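Local coordinates for tail fiber protein (Acinetobacter phage AM24, PDB 5W5P) that probably recognises and degrades the capsular polysaccharide of its Acinetobacter host as a trimeric tailspike, at residues P154-G168 with L197-R209. Numbering follows the deposited sequence.
Sequences PTNSIVGDMLMEICG and LYTAALEIGRGLR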
ATOM      1  N   PRO A 154      25.556  20.260  -3.414  1.00 38.56           N
ATOM      2  CA  PRO A 154      25.741  20.833  -4.754  1.00 44.60           C
ATOM      3  C   PRO A 154      24.452  20.829  -5.566  1.00 45.37           C
ATOM      4  O   PRO A 154      23.522  20.059  -5.316  1.00 45.60           O
ATOM      5  CB  PRO A 154      26.795  19.917  -5.389  1.00 39.41           C
ATOM      6  CG  PRO A 154      26.703  18.638  -4.616  1.00 38.63           C
ATOM      7  CD  PRO A 154      26.367  19.048  -3.214  1.00 38.28           C
ATOM      8  N   THR A 155      24.421  21.700  -6.572  1.00 46.36           N
ATOM      9  CA  THR A 155      23.205  21.925  -7.344  1.00 43.45           C
ATOM     10  C   THR A 155      22.976  20.794  -8.342  1.00 39.84           C
ATOM     11  O   THR A 155      23.835  20.498  -9.178  1.00 40.36           O
ATOM     12  CB  THR A 155      23.275  23.269  -8.062  1.00 46.48           C
ATOM     13  OG1 THR A 155      23.433  24.306  -7.090  1.00 51.57           O
ATOM     14  CG2 THR A 155      21.991  23.517  -8.846  1.00 43.08           C
ATOM     15  N   ASN A 156      21.807  20.173  -8.256  1.00 39.23           N
ATOM     16  CA  ASN A 156      21.422  19.095  -9.156  1.00 39.19           C
ATOM     17  C   ASN A 156      19.922  19.206  -9.367  1.00 39.98           C
ATOM     18  O   ASN A 156      19.149  19.064  -8.415  1.00 41.20           O
ATOM     19  CB  ASN A 156      21.802  17.730  -8.574  1.00 42.24           C
ATOM     20  CG  ASN A 156      21.545  16.584  -9.527  1.00 38.57           C
ATOM     21  OD1 ASN A 156      22.227  16.435 -10.538  1.00 51.56           O
ATOM     22  ND2 ASN A 156      20.601  15.730  -9.175  1.00 37.94           N
ATOM     23  N   SER A 157      19.517  19.488 -10.600  1.00 39.68           N
ATOM     24  CA  SER A 157      18.110  19.681 -10.910  1.00 39.67           C
ATOM     25  C   SER A 157      17.362  18.353 -10.812  1.00 41.16           C
ATOM     26  O   SER A 157      17.948  17.291 -10.583  1.00 38.60           O
ATOM     27  CB  SER A 157      17.958  20.286 -12.300  1.00 40.77           C
ATOM     28  OG  SER A 157      18.160  19.297 -13.289  1.00 44.27           O
ATOM     29  N   ILE A 158      16.038  18.420 -10.994  1.00 38.89           N
ATOM     30  CA  ILE A 158      15.223  17.210 -10.975  1.00 41.36           C
ATOM     31  C   ILE A 158      15.624  16.245 -12.085  1.00 42.72           C
ATOM     32  O   ILE A 158      15.389  15.039 -11.966  1.00 38.48           O
ATOM     33  CB  ILE A 158      13.715  17.549 -11.072  1.00 45.86           C
ATOM     34  CG1 ILE A 158      13.453  18.553 -12.203  1.00 39.39           C
ATOM     35  CG2 ILE A 158      13.177  18.058  -9.737  1.00 37.65           C
ATOM     36  CD1 ILE A 158      12.037  19.084 -12.234  1.00 39.47           C
ATOM     37  N   VAL A 159      16.215  16.743 -13.169  1.00 39.85           N
ATOM     38  CA  VAL A 159      16.693  15.886 -14.244  1.00 43.09           C
ATOM     39  C   VAL A 159      18.222  15.841 -14.280  1.00 41.93           C
ATOM     40  O   VAL A 159      18.805  15.497 -15.306  1.00 41.95           O
ATOM     41  CB  VAL A 159      16.114  16.309 -15.608  1.00 43.58           C
ATOM     42  CG1 VAL A 159      14.611  16.117 -15.629  1.00 42.65           C
ATOM     43  CG2 VAL A 159      16.477  17.755 -15.940  1.00 42.34           C
ATOM     44  N   GLY A 160      18.881  16.171 -13.163  1.00 43.25           N
ATOM     45  CA  GLY A 160      20.331  16.228 -13.128  1.00 45.62           C
ATOM     46  C   GLY A 160      20.988  14.855 -13.058  1.00 44.47           C
ATOM     47  O   GLY A 160      20.346  13.831 -12.838  1.00 39.78           O
ATOM     48  N   ASP A 161      22.312  14.849 -13.224  1.00 43.74           N
ATOM     49  CA  ASP A 161      23.071  13.615 -13.386  1.00 43.51           C
ATOM     50  C   ASP A 161      23.707  13.121 -12.091  1.00 45.93           C
ATOM     51  O   ASP A 161      24.556  12.224 -12.135  1.00 46.59           O
ATOM     52  CB  ASP A 161      24.143  13.795 -14.466  1.00 43.59           C
ATOM     53  CG  ASP A 161      25.280  14.711 -14.033  1.00 47.44           C
ATOM     54  OD1 ASP A 161      25.129  15.454 -13.041  1.00 48.87           O
ATOM     55  OD2 ASP A 161      26.331  14.696 -14.706  1.00 49.18           O
HETATM   56  N   MSE A 162      23.312  13.666 -10.943  1.00 46.33           N
HETATM   57  CA  MSE A 162      23.948  13.296  -9.680  1.00 46.09           C
HETATM   58  C   MSE A 162      23.041  12.456  -8.787  1.00 44.96           C
HETATM   59  O   MSE A 162      21.813  12.466  -8.934  1.00 50.33           O
HETATM   60  CB  MSE A 162      24.402  14.545  -8.912  1.00 49.78           C
HETATM   61  CG  MSE A 162      25.302  15.487  -9.694  1.00 59.26           C
HETATM   62 SE   MSE A 162      25.716  17.146  -8.720  1.00 70.50          SE
HETATM   63  CE  MSE A 162      27.137  16.470  -7.568  1.00 63.63           C
ATOM     64  N   LEU A 163      23.656  11.723  -7.863  1.00 40.39           N
ATOM     65  CA  LEU A 163      22.939  11.022  -6.805  1.00 43.25           C
ATOM     66  C   LEU A 163      23.701  11.263  -5.515  1.00 42.73           C
ATOM     67  O   LEU A 163      24.830  10.792  -5.360  1.00 42.02           O
ATOM     68  CB  LEU A 163      22.810   9.530  -7.103  1.00 44.11           C
ATOM     69  CG  LEU A 163      22.154   8.692  -6.012  1.00 43.40           C
ATOM     70  CD1 LEU A 163      20.663   8.926  -6.070  1.00 35.81           C
ATOM     71  CD2 LEU A 163      22.439   7.203  -6.207  1.00 42.81           C
HETATM   72  N   MSE A 164      23.086  11.978  -4.589  1.00 38.48           N
HETATM   73  CA  MSE A 164      23.788  12.362  -3.374  1.00 38.88           C
HETATM   74  C   MSE A 164      23.324  11.554  -2.171  1.00 40.15           C
HETATM   75  O   MSE A 164      22.179  11.097  -2.128  1.00 44.60           O
HETATM   76  CB  MSE A 164      23.603  13.863  -3.134  1.00 41.95           C
HETATM   77  CG  MSE A 164      23.936  14.688  -4.378  1.00 48.81           C
HETATM   78 SE   MSE A 164      23.590  16.614  -4.243  1.00 63.71          SE
HETATM   79  CE  MSE A 164      21.641  16.605  -4.065  1.00 55.60           C
ATOM     80  N   GLU A 165      24.210  11.370  -1.195  1.00 42.48           N
ATOM     81  CA  GLU A 165      23.888  10.572  -0.023  1.00 43.74           C
ATOM     82  C   GLU A 165      24.539  11.161   1.219  1.00 43.60           C
ATOM     83  O   GLU A 165      25.666  11.652   1.167  1.00 49.06           O
ATOM     84  CB  GLU A 165      24.329   9.110  -0.200  1.00 50.16           C
ATOM     85  CG  GLU A 165      23.780   8.157   0.866  1.00 56.35           C
ATOM     86  CD  GLU A 165      23.686   6.714   0.389  1.00 64.78           C
ATOM     87  OE1 GLU A 165      24.411   6.352  -0.563  1.00 68.50           O
ATOM     88  OE2 GLU A 165      22.887   5.941   0.968  1.00 67.29           O
ATOM     89  N   ILE A 166      23.813  11.109   2.332  1.00 41.86           N
ATOM     90  CA  ILE A 166      24.327  11.467   3.649  1.00 40.20           C
ATOM     91  C   ILE A 166      24.038  10.266   4.540  1.00 43.13           C
ATOM     92  O   ILE A 166      22.883  10.019   4.905  1.00 45.49           O
ATOM     93  CB  ILE A 166      23.686  12.740   4.205  1.00 38.27           C
ATOM     94  CG1 ILE A 166      24.061  13.948   3.348  1.00 35.29           C
ATOM     95  CG2 ILE A 166      24.095  12.965   5.656  1.00 38.46           C
ATOM     96  CD1 ILE A 166      23.066  15.059   3.442  1.00 40.50           C
ATOM     97  N   CYS A 167      25.075   9.511   4.887  1.00 41.84           N
ATOM     98  CA  CYS A 167      24.890   8.214   5.514  1.00 40.50           C
ATOM     99  C   CYS A 167      25.981   8.016   6.561  1.00 39.20           C
ATOM    100  O   CYS A 167      26.785   8.911   6.832  1.00 41.33           O
ATOM    101  CB  CYS A 167      24.903   7.105   4.453  1.00 41.91           C
ATOM    102  SG  CYS A 167      26.548   6.835   3.717  1.00 44.62           S
ATOM    103  N   GLY A 168      26.010   6.829   7.151  1.00 37.94           N
ATOM    104  CA  GLY A 168      26.990   6.549   8.179  1.00 41.20           C
ATOM    105  C   GLY A 168      26.976   5.083   8.545  1.00 40.25           C
ATOM    106  O   GLY A 168      26.258   4.273   7.952  1.00 41.36           O
ATOM    107  N   LEU A 197      15.773  27.928  -5.489  1.00 41.52           N
ATOM    108  CA  LEU A 197      17.195  27.605  -5.359  1.00 41.46           C
ATOM    109  C   LEU A 197      17.350  26.243  -4.681  1.00 43.53           C
ATOM    110  O   LEU A 197      17.893  26.108  -3.583  1.00 44.52           O
ATOM    111  CB  LEU A 197      17.917  28.702  -4.591  1.00 42.19           C
ATOM    112  CG  LEU A 197      17.599  30.132  -5.031  1.00 50.91           C
ATOM    113  CD1 LEU A 197      18.392  31.135  -4.204  1.00 51.02           C
ATOM    114  CD2 LEU A 197      17.901  30.303  -6.512  1.00 50.59           C
ATOM    115  N   TYR A 198      16.861  25.223  -5.373  1.00 40.77           N
ATOM    116  CA  TYR A 198      16.788  23.872  -4.839  1.00 41.39           C
ATOM    117  C   TYR A 198      17.920  23.004  -5.376  1.00 38.57           C
ATOM    118  O   TYR A 198      18.673  23.387  -6.272  1.00 39.27           O
ATOM    119  CB  TYR A 198      15.435  23.235  -5.190  1.00 44.52           C
ATOM    120  CG  TYR A 198      15.367  22.737  -6.621  1.00 44.10           C
ATOM    121  CD1 TYR A 198      15.078  23.608  -7.665  1.00 42.20           C
ATOM    122  CD2 TYR A 198      15.605  21.400  -6.928  1.00 37.95           C
ATOM    123  CE1 TYR A 198      15.025  23.166  -8.971  1.00 39.76           C
ATOM    124  CE2 TYR A 198      15.555  20.948  -8.234  1.00 39.95           C
ATOM    125  CZ  TYR A 198      15.267  21.835  -9.250  1.00 39.24           C
ATOM    126  OH  TYR A 198      15.220  21.386 -10.548  1.00 45.37           O
ATOM    127  N   THR A 199      18.015  21.803  -4.817  1.00 43.73           N
ATOM    128  CA  THR A 199      18.793  20.733  -5.426  1.00 42.83           C
ATOM    129  C   THR A 199      18.095  19.423  -5.082  1.00 38.45           C
ATOM    130  O   THR A 199      17.419  19.326  -4.055  1.00 38.93           O
ATOM    131  CB  THR A 199      20.260  20.758  -4.963  1.00 44.80           C
ATOM    132  OG1 THR A 199      21.011  19.770  -5.680  1.00 50.35           O
ATOM    133  CG2 THR A 199      20.376  20.505  -3.463  1.00 37.34           C
ATOM    134  N   ALA A 200      18.227  18.428  -5.964  1.00 36.74           N
ATOM    135  CA  ALA A 200      17.381  17.241  -5.906  1.00 36.16           C
ATOM    136  C   ALA A 200      18.212  15.965  -5.945  1.00 37.61           C
ATOM    137  O   ALA A 200      19.397  15.974  -6.289  1.00 37.42           O
ATOM    138  CB  ALA A 200      16.356  17.229  -7.053  1.00 36.86           C
ATOM    139  N   ALA A 201      17.544  14.860  -5.587  1.00 38.86           N
ATOM    140  CA  ALA A 201      18.077  13.499  -5.544  1.00 38.93           C
ATOM    141  C   ALA A 201      19.025  13.303  -4.366  1.00 37.64           C
ATOM    142  O   ALA A 201      20.246  13.423  -4.515  1.00 39.17           O
ATOM    143  CB  ALA A 201      18.775  13.128  -6.856  1.00 35.91           C
ATOM    144  N   LEU A 202      18.470  12.966  -3.202  1.00 34.56           N
ATOM    145  CA  LEU A 202      19.240  12.831  -1.975  1.00 37.00           C
ATOM    146  C   LEU A 202      18.751  11.627  -1.186  1.00 38.14           C
ATOM    147  O   LEU A 202      17.551  11.497  -0.929  1.00 41.08           O
ATOM    148  CB  LEU A 202      19.121  14.101  -1.120  1.00 38.80           C
ATOM    149  CG  LEU A 202      19.598  14.026   0.333  1.00 36.87           C
ATOM    150  CD1 LEU A 202      21.086  13.726   0.380  1.00 36.04           C
ATOM    151  CD2 LEU A 202      19.280  15.319   1.062  1.00 34.33           C
ATOM    152  N   GLU A 203      19.673  10.753  -0.804  1.00 36.96           N
ATOM    153  CA  GLU A 203      19.413   9.700   0.170  1.00 37.23           C
ATOM    154  C   GLU A 203      20.084  10.086   1.482  1.00 38.17           C
ATOM    155  O   GLU A 203      21.284  10.368   1.504  1.00 40.04           O
ATOM    156  CB  GLU A 203      19.934   8.345  -0.317  1.00 34.23           C
ATOM    157  CG  GLU A 203      19.662   8.057  -1.790  1.00 37.02           C
ATOM    158  CD  GLU A 203      18.299   7.433  -2.021  1.00 43.80           C
ATOM    159  OE1 GLU A 203      17.477   8.035  -2.740  1.00 47.41           O
ATOM    160  OE2 GLU A 203      18.039   6.342  -1.474  1.00 49.11           O
ATOM    161  N   ILE A 204      19.319  10.115   2.570  1.00 36.23           N
ATOM    162  CA  ILE A 204      19.854  10.587   3.843  1.00 37.81           C
ATOM    163  C   ILE A 204      19.331   9.711   4.968  1.00 46.86           C
ATOM    164  O   ILE A 204      18.138   9.390   5.008  1.00 50.19           O
ATOM    165  CB  ILE A 204      19.500  12.066   4.095  1.00 38.13           C
ATOM    166  CG1 ILE A 204      19.828  12.468   5.530  1.00 35.55           C
ATOM    167  CG2 ILE A 204      18.025  12.330   3.788  1.00 40.07           C
ATOM    168  CD1 ILE A 204      19.664  13.949   5.779  1.00 34.17           C
ATOM    169  N   GLY A 205      20.229   9.300   5.864  1.00 33.83           N
ATOM    170  CA  GLY A 205      19.863   8.696   7.129  1.00 33.90           C
ATOM    171  C   GLY A 205      20.365   7.284   7.346  1.00 37.72           C
ATOM    172  O   GLY A 205      20.439   6.844   8.503  1.00 38.85           O
ATOM    173  N   ARG A 206      20.704   6.551   6.288  1.00 34.15           N
ATOM    174  CA  ARG A 206      21.189   5.180   6.442  1.00 40.99           C
ATOM    175  C   ARG A 206      22.377   5.130   7.401  1.00 40.71           C
ATOM    176  O   ARG A 206      23.419   5.742   7.145  1.00 38.43           O
ATOM    177  CB  ARG A 206      21.576   4.606   5.079  1.00 40.88           C
ATOM    178  CG  ARG A 206      21.866   3.107   5.078  1.00 45.81           C
ATOM    179  CD  ARG A 206      20.598   2.298   5.301  1.00 53.10           C
ATOM    180  NE  ARG A 206      19.590   2.574   4.280  1.00 59.14           N
ATOM    181  CZ  ARG A 206      18.342   2.117   4.313  1.00 60.02           C
ATOM    182  NH1 ARG A 206      17.942   1.356   5.323  1.00 54.50           N
ATOM    183  NH2 ARG A 206      17.494   2.421   3.336  1.00 64.71           N
ATOM    184  N   GLY A 207      22.207   4.421   8.517  1.00 42.44           N
ATOM    185  CA  GLY A 207      23.281   4.254   9.479  1.00 39.64           C
ATOM    186  C   GLY A 207      23.637   5.488  10.276  1.00 40.79           C
ATOM    187  O   GLY A 207      24.768   5.587  10.768  1.00 40.53           O
ATOM    188  N   LEU A 208      22.706   6.433  10.422  1.00 36.94           N
ATOM    189  CA  LEU A 208      22.953   7.690  11.114  1.00 37.83           C
ATOM    190  C   LEU A 208      21.929   7.895  12.220  1.00 39.24           C
ATOM    191  O   LEU A 208      20.754   7.540  12.076  1.00 41.09           O
ATOM    192  CB  LEU A 208      22.883   8.881  10.159  1.00 38.45           C
ATOM    193  CG  LEU A 208      24.093   9.144   9.275  1.00 40.09           C
ATOM    194  CD1 LEU A 208      23.804  10.326   8.374  1.00 35.38           C
ATOM    195  CD2 LEU A 208      25.335   9.385  10.128  1.00 36.36           C
ATOM    196  N   ARG A 209      22.382   8.495  13.316  1.00 37.57           N
ATOM    197  CA  ARG A 209      21.528   8.837  14.451  1.00 38.54           C
ATOM    198  C   ARG A 209      21.536  10.353  14.597  1.00 40.63           C
ATOM    199  O   ARG A 209      22.502  10.926  15.107  1.00 43.71           O
ATOM    200  CB  ARG A 209      22.017   8.157  15.723  1.00 42.87           C
ATOM    201  CG  ARG A 209      21.990   6.640  15.674  1.00 43.24           C
ATOM    202  CD  ARG A 209      22.591   6.046  16.932  1.00 40.37           C
ATOM    203  NE  ARG A 209      24.028   6.280  17.007  1.00 44.23           N
ATOM    204  CZ  ARG A 209      24.688   6.566  18.128  1.00 44.94           C
ATOM    205  NH1 ARG A 209      24.039   6.665  19.281  1.00 42.70           N
ATOM    206  NH2 ARG A 209      26.002   6.751  18.096  1.00 41.73           N
TER
HETATM  207  O   HOH W   1      21.322   7.399   3.367  1.00 36.48           O
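I166 lies alongside I204 and L202, on the same face, where strands 164-168 and 199-204 run parallel, neighbouring rungs of the right-handed beta-helix expected of a phage tailspike. The strands pair in register, M164 with L202, E165 with E203 and I166 with I204. I166 CD1 meets L202 CD1 at 3.9 Å, the two side chains crossing obliquely. I166 CG2 meets L208 CD1 at 3.8 Å. F182 and F138 of the same chain also pack on I166.

E165 and E203 share the other face. Their carboxylate planes stand 82° apart, and each acid has its own partner. E165 OE1 forms a salt bridge with R135, while E203 OE1 bonds N230 ND2 of its own chain and H266 NE2 of the second subunit. A water donates to E165 OE2 and accepts from R206 N, bridging the strand to the turn G205-L208.

Before the strand, the loop 154-163 folds onto residues 198-201. T199 OG1, anti to its own N (chi1 -175°), donates to P154 O at 2.6 Å, in the carbonyl plane and on a lone pair. N156 N donates a weak bond to the same OG1. The N156 amide spans the loop: ND2 donates to A200 O with an N-H...O angle of 164°, from above the carbonyl plane, while OD1 takes M162 N. Selenomethionine M164 bends at chi3, placing CE 3.2 Å from A200 O. I158 N lies at the edge of the Y198 ring, near its plane, and donates to Y198 OH at 3.1 Å.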